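Local structure of succinylglutamate desuccinylase (Vibrio cholerae, 2G9D) at residues K75-E89 with F237-K249. The protein probably hydrolyses N-succinyl-L-glutamate to succinate and glutamate, the last step of arginine degradation by the AST pathway, using one zinc ion per subunit. Numbering follows the deposited sequence.
Sequences KWIDDIVSGFQPVAE and FDLAMRDLISRHK
Trp-76 of helix 68-81 is a knob in a hole formed by Phe-237, Asp-238, Met-241 and Arg-242 of helix 235-246. The two helices pack side by side on strand 55-60 in the zinc-hydrolase catalytic domain of the AspA/AstE family. The axes of segments 75-81 and 237-246 cross at -42°, 11.7 Å apart at their closest. Selenomethionine Met-241 lies over one face of the indole. Its CG is 3.5 Å from the centroid of the six-membered ring of Trp-76, a CH-pi contact. Both Trp-76 and Met-241 also touch Ile-58 of the strand below. At the indole edge, Trp-76 NE1 donates to Asp-238 OD1 at 2.8 Å. The acceptor lies close to the ring plane, but the N-H meets the carboxylate from above its own plane.

Arg-242 bridges the two helices. Its chain is extended from CG to NE, which carries the guanidinium across to Asp-79. The guanidinium stands nearly perpendicular to the indole, with Trp-76 CD1 against one face. NH2 of Arg-242 forms a salt bridge with Asp-79 OD2 at 3.2 Å. Arg-242 NE turns back along its own helix to form a salt bridge with Asp-238 OD2 at 3.1 Å. Asp-238 thus serves both the indole and the arginine. Asp-79, Asp-238 and, through NH1, Gln-85 OE1 would together fix the guanidinium's rotation.

Beyond the salt bridges, Ile-80 CD1 and Ile-245 CD1 meet tip to tip at 3.8 Å. Gln-85 bends at chi2 (66°), and its amide meets both Arg-242, through OE1, and Ile-245 CG1, through NE2. Gln-85 NE2 bonds to Pro-86 O, while OE1 accepts from Arg-242 NH1 at 2.9 Å, with an N-H...O angle of 142°.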
loop_
_atom_site.group_PDB
_atom_site.type_symbol
_atom_site.label_atom_id
_atom_site.label_comp_id
_atom_site.label_asym_id
_atom_site.label_seq_id
_atom_site.Cartn_x
_atom_site.Cartn_y
_atom_site.Cartn_z
ATOM N N LYS A 75 -7.832 14.695 1.202
ATOM C CA LYS A 75 -9.104 15.222 0.716
ATOM C C LYS A 75 -10.328 14.400 1.160
ATOM O O LYS A 75 -11.380 14.960 1.476
ATOM C CB LYS A 75 -9.066 15.326 -0.811
ATOM C CG LYS A 75 -10.160 16.204 -1.417
ATOM C CD LYS A 75 -10.085 16.182 -2.946
ATOM C CE LYS A 75 -8.752 16.714 -3.475
ATOM N NZ LYS A 75 -8.669 16.613 -4.958
ATOM N N TRP A 76 -10.189 13.076 1.176
ATOM C CA TRP A 76 -11.279 12.202 1.594
ATOM C C TRP A 76 -11.769 12.603 2.974
ATOM O O TRP A 76 -12.969 12.609 3.253
ATOM C CB TRP A 76 -10.817 10.754 1.663
ATOM C CG TRP A 76 -10.280 10.237 0.388
ATOM C CD1 TRP A 76 -10.610 10.653 -0.867
ATOM C CD2 TRP A 76 -9.363 9.147 0.230
ATOM N NE1 TRP A 76 -9.955 9.891 -1.800
ATOM C CE2 TRP A 76 -9.176 8.964 -1.154
ATOM C CE3 TRP A 76 -8.674 8.314 1.128
ATOM C CZ2 TRP A 76 -8.341 7.973 -1.669
ATOM C CZ3 TRP A 76 -7.844 7.332 0.621
ATOM C CH2 TRP A 76 -7.678 7.173 -0.769
ATOM N N ILE A 77 -10.814 12.904 3.847
ATOM C CA ILE A 77 -11.112 13.321 5.201
ATOM C C ILE A 77 -11.945 14.573 5.115
ATOM O O ILE A 77 -13.067 14.606 5.612
ATOM C CB ILE A 77 -9.830 13.640 5.979
ATOM C CG1 ILE A 77 -9.047 12.348 6.222
ATOM C CG2 ILE A 77 -10.170 14.310 7.303
ATOM C CD1 ILE A 77 -9.869 11.273 6.918
ATOM N N ASP A 78 -11.391 15.599 4.473
ATOM C CA ASP A 78 -12.091 16.866 4.326
ATOM C C ASP A 78 -13.567 16.636 4.047
ATOM O O ASP A 78 -14.428 17.146 4.767
ATOM C CB ASP A 78 -11.499 17.697 3.180
ATOM C CG ASP A 78 -10.173 18.347 3.537
ATOM O OD1 ASP A 78 -10.074 18.991 4.602
ATOM O OD2 ASP A 78 -9.225 18.228 2.732
ATOM N N ASP A 79 -13.851 15.846 3.014
ATOM C CA ASP A 79 -15.224 15.574 2.604
ATOM C C ASP A 79 -16.046 14.680 3.513
ATOM O O ASP A 79 -17.251 14.543 3.321
ATOM C CB ASP A 79 -15.228 15.027 1.184
ATOM C CG ASP A 79 -14.466 15.916 0.246
ATOM O OD1 ASP A 79 -14.594 17.151 0.413
ATOM O OD2 ASP A 79 -13.746 15.400 -0.636
ATOM N N ILE A 80 -15.417 14.075 4.509
ATOM C CA ILE A 80 -16.164 13.224 5.423
ATOM C C ILE A 80 -16.690 14.099 6.546
ATOM O O ILE A 80 -17.757 13.854 7.100
ATOM C CB ILE A 80 -15.291 12.108 6.040
ATOM C CG1 ILE A 80 -14.817 11.139 4.952
ATOM C CG2 ILE A 80 -16.088 11.364 7.102
ATOM C CD1 ILE A 80 -13.918 10.019 5.475
ATOM N N VAL A 81 -15.931 15.133 6.877
ATOM C CA VAL A 81 -16.341 16.026 7.941
ATOM C C VAL A 81 -17.417 16.968 7.398
ATOM O O VAL A 81 -18.416 17.239 8.062
ATOM C CB VAL A 81 -15.125 16.822 8.486
ATOM C CG1 VAL A 81 -14.043 15.857 8.929
ATOM C CG2 VAL A 81 -14.587 17.758 7.431
ATOM N N SER A 82 -17.219 17.438 6.171
ATOM C CA SER A 82 -18.155 18.338 5.512
ATOM C C SER A 82 -19.357 17.597 4.922
ATOM O O SER A 82 -20.248 18.222 4.357
ATOM C CB SER A 82 -17.444 19.082 4.384
ATOM O OG SER A 82 -16.154 19.479 4.794
ATOM N N GLY A 83 -19.378 16.272 5.027
ATOM C CA GLY A 83 -20.492 15.519 4.472
ATOM C C GLY A 83 -20.437 15.329 2.960
ATOM O O GLY A 83 -21.152 14.485 2.414
ATOM N N PHE A 84 -19.606 16.117 2.285
ATOM C CA PHE A 84 -19.424 16.015 0.838
ATOM C C PHE A 84 -19.232 14.532 0.518
ATOM O O PHE A 84 -19.607 14.066 -0.553
ATOM C CB PHE A 84 -18.164 16.800 0.429
ATOM C CG PHE A 84 -17.990 17.006 -1.073
ATOM C CD1 PHE A 84 -16.704 17.049 -1.638
ATOM C CD2 PHE A 84 -19.088 17.198 -1.916
ATOM C CE1 PHE A 84 -16.511 17.301 -3.010
ATOM C CE2 PHE A 84 -18.904 17.452 -3.299
ATOM C CZ PHE A 84 -17.614 17.494 -3.843
ATOM N N GLN A 85 -18.662 13.803 1.480
ATOM C CA GLN A 85 -18.361 12.363 1.380
ATOM C C GLN A 85 -18.999 11.484 2.491
ATOM O O GLN A 85 -18.565 11.501 3.641
ATOM C CB GLN A 85 -16.834 12.200 1.406
ATOM C CG GLN A 85 -16.312 10.797 1.633
ATOM C CD GLN A 85 -16.645 9.865 0.488
ATOM O OE1 GLN A 85 -16.355 10.166 -0.687
ATOM N NE2 GLN A 85 -17.257 8.721 0.816
ATOM N N PRO A 86 -20.035 10.704 2.155
ATOM C CA PRO A 86 -20.692 9.838 3.150
ATOM C C PRO A 86 -19.814 8.685 3.661
ATOM O O PRO A 86 -18.847 8.297 3.002
ATOM C CB PRO A 86 -21.921 9.333 2.403
ATOM C CG PRO A 86 -21.484 9.350 0.956
ATOM C CD PRO A 86 -20.719 10.644 0.850
ATOM N N VAL A 87 -20.155 8.130 4.828
ATOM C CA VAL A 87 -19.386 7.016 5.417
ATOM C C VAL A 87 -20.242 5.779 5.531
ATOM O O VAL A 87 -21.456 5.869 5.435
ATOM C CB VAL A 87 -18.888 7.324 6.844
ATOM C CG1 VAL A 87 -18.058 6.156 7.357
ATOM C CG2 VAL A 87 -18.078 8.608 6.857
ATOM N N ALA A 88 -19.618 4.628 5.757
ATOM C CA ALA A 88 -20.364 3.377 5.871
ATOM C C ALA A 88 -19.447 2.236 6.254
ATOM O O ALA A 88 -19.798 1.061 6.105
ATOM C CB ALA A 88 -21.041 3.053 4.552
ATOM N N GLU A 89 -18.267 2.576 6.749
ATOM C CA GLU A 89 -17.316 1.549 7.113
ATOM C C GLU A 89 -16.292 2.036 8.101
ATOM O O GLU A 89 -15.553 2.990 7.826
ATOM C CB GLU A 89 -16.585 1.030 5.868
ATOM C CG GLU A 89 -17.277 -0.124 5.159
ATOM C CD GLU A 89 -18.067 0.318 3.952
ATOM O OE1 GLU A 89 -18.728 -0.547 3.338
ATOM O OE2 GLU A 89 -18.018 1.524 3.621
ATOM N N PHE A 237 -8.828 5.613 -9.153
ATOM C CA PHE A 237 -8.544 5.177 -7.807
ATOM C C PHE A 237 -9.339 5.996 -6.812
ATOM O O PHE A 237 -10.072 5.452 -6.000
ATOM C CB PHE A 237 -7.074 5.317 -7.483
ATOM C CG PHE A 237 -6.771 5.018 -6.055
ATOM C CD1 PHE A 237 -7.088 3.777 -5.519
ATOM C CD2 PHE A 237 -6.188 5.975 -5.234
ATOM C CE1 PHE A 237 -6.830 3.501 -4.193
ATOM C CE2 PHE A 237 -5.931 5.702 -3.912
ATOM C CZ PHE A 237 -6.249 4.463 -3.389
ATOM N N ASP A 238 -9.180 7.316 -6.899
ATOM C CA ASP A 238 -9.853 8.243 -6.006
ATOM C C ASP A 238 -11.362 8.036 -5.877
ATOM O O ASP A 238 -11.933 8.187 -4.783
ATOM C CB ASP A 238 -9.598 9.665 -6.439
ATOM C CG ASP A 238 -10.381 10.651 -5.605
ATOM O OD1 ASP A 238 -9.988 10.928 -4.450
ATOM O OD2 ASP A 238 -11.420 11.136 -6.092
ATOM N N LEU A 239 -12.006 7.720 -6.998
ATOM C CA LEU A 239 -13.438 7.469 -7.001
ATOM C C LEU A 239 -13.673 6.120 -6.332
ATOM O O LEU A 239 -14.528 5.975 -5.468
ATOM C CB LEU A 239 -13.986 7.449 -8.436
ATOM C CG LEU A 239 -14.818 8.661 -8.884
ATOM C CD1 LEU A 239 -14.010 9.932 -8.734
ATOM C CD2 LEU A 239 -15.248 8.486 -10.333
ATOM N N ALA A 240 -12.878 5.135 -6.722
ATOM C CA ALA A 240 -13.011 3.794 -6.177
ATOM C C ALA A 240 -13.025 3.774 -4.660
ATOM O O ALA A 240 -13.926 3.185 -4.068
ATOM C CB ALA A 240 -11.889 2.901 -6.698
HETATM N N MSE A 241 -12.024 4.397 -4.043
HETATM C CA MSE A 241 -11.916 4.431 -2.592
HETATM C C MSE A 241 -13.179 4.984 -1.980
HETATM O O MSE A 241 -13.744 4.403 -1.051
HETATM C CB MSE A 241 -10.738 5.300 -2.167
HETATM C CG MSE A 241 -10.463 5.274 -0.669
HETATM SE SE MSE A 241 -10.153 3.431 -0.040
HETATM C CE MSE A 241 -8.415 3.133 -0.897
ATOM N N ARG A 242 -13.616 6.121 -2.513
ATOM C CA ARG A 242 -14.818 6.783 -2.036
ATOM C C ARG A 242 -15.984 5.835 -2.057
ATOM O O ARG A 242 -16.773 5.808 -1.127
ATOM C CB ARG A 242 -15.115 8.009 -2.888
ATOM C CG ARG A 242 -14.101 9.097 -2.685
ATOM C CD ARG A 242 -14.107 10.117 -3.792
ATOM N NE ARG A 242 -13.161 11.198 -3.499
ATOM C CZ ARG A 242 -13.276 12.067 -2.487
ATOM N NH1 ARG A 242 -14.300 12.006 -1.642
ATOM N NH2 ARG A 242 -12.359 13.007 -2.311
ATOM N N ASP A 243 -16.094 5.038 -3.111
ATOM C CA ASP A 243 -17.191 4.086 -3.187
ATOM C C ASP A 243 -16.954 3.003 -2.119
ATOM O O ASP A 243 -17.894 2.497 -1.499
ATOM C CB ASP A 243 -17.258 3.472 -4.591
ATOM C CG ASP A 243 -17.323 4.528 -5.697
ATOM O OD1 ASP A 243 -18.305 5.293 -5.764
ATOM O OD2 ASP A 243 -16.380 4.603 -6.507
ATOM N N LEU A 244 -15.682 2.694 -1.878
ATOM C CA LEU A 244 -15.305 1.684 -0.897
ATOM C C LEU A 244 -15.691 2.044 0.526
ATOM O O LEU A 244 -16.107 1.169 1.292
ATOM C CB LEU A 244 -13.800 1.416 -0.941
ATOM C CG LEU A 244 -13.375 0.199 -0.103
ATOM C CD1 LEU A 244 -14.013 -1.090 -0.660
ATOM C CD2 LEU A 244 -11.849 0.095 -0.084
ATOM N N ILE A 245 -15.545 3.316 0.902
ATOM C CA ILE A 245 -15.913 3.694 2.263
ATOM C C ILE A 245 -17.403 4.066 2.366
ATOM O O ILE A 245 -18.014 3.900 3.425
ATOM C CB ILE A 245 -15.008 4.849 2.841
ATOM C CG1 ILE A 245 -15.402 6.199 2.282
ATOM C CG2 ILE A 245 -13.550 4.603 2.506
ATOM C CD1 ILE A 245 -14.519 7.308 2.815
ATOM N N SER A 246 -17.982 4.523 1.252
ATOM C CA SER A 246 -19.400 4.898 1.191
ATOM C C SER A 246 -20.275 3.659 1.019
ATOM O O SER A 246 -21.490 3.726 1.185
ATOM C CB SER A 246 -19.657 5.840 0.016
ATOM O OG SER A 246 -19.608 5.112 -1.202
ATOM N N ARG A 247 -19.647 2.539 0.668
ATOM C CA ARG A 247 -20.332 1.260 0.491
ATOM C C ARG A 247 -21.460 1.318 -0.531
ATOM O O ARG A 247 -22.298 0.416 -0.592
ATOM C CB ARG A 247 -20.889 0.793 1.835
ATOM C CG ARG A 247 -21.549 -0.579 1.843
ATOM C CD ARG A 247 -22.643 -0.610 2.910
ATOM N NE ARG A 247 -22.503 -1.647 3.933
ATOM C CZ ARG A 247 -22.700 -2.945 3.726
ATOM N NH1 ARG A 247 -22.562 -3.804 4.730
ATOM N NH2 ARG A 247 -23.024 -3.391 2.519
ATOM N N HIS A 248 -21.507 2.376 -1.330
ATOM C CA HIS A 248 -22.570 2.433 -2.300
ATOM C C HIS A 248 -22.136 2.559 -3.741
ATOM O O HIS A 248 -20.942 2.634 -4.062
ATOM C CB HIS A 248 -23.580 3.536 -1.961
ATOM C CG HIS A 248 -23.075 4.931 -2.188
ATOM N ND1 HIS A 248 -22.276 5.282 -3.259
ATOM C CD2 HIS A 248 -23.322 6.079 -1.511
ATOM C CE1 HIS A 248 -22.055 6.585 -3.230
ATOM N NE2 HIS A 248 -22.679 7.091 -2.181
ATOM N N LYS A 249 -23.167 2.562 -4.586
ATOM C CA LYS A 249 -23.093 2.630 -6.034
ATOM C C LYS A 249 -21.749 2.779 -6.710
ATOM O O LYS A 249 -21.139 3.855 -6.691
ATOM C CB LYS A 249 -24.037 3.725 -6.576
ATOM C CG LYS A 249 -24.134 3.776 -8.132
ATOM C CD LYS A 249 -24.649 2.439 -8.712
ATOM C CE LYS A 249 -24.922 2.477 -10.221
ATOM N NZ LYS A 249 -25.543 1.192 -10.690
#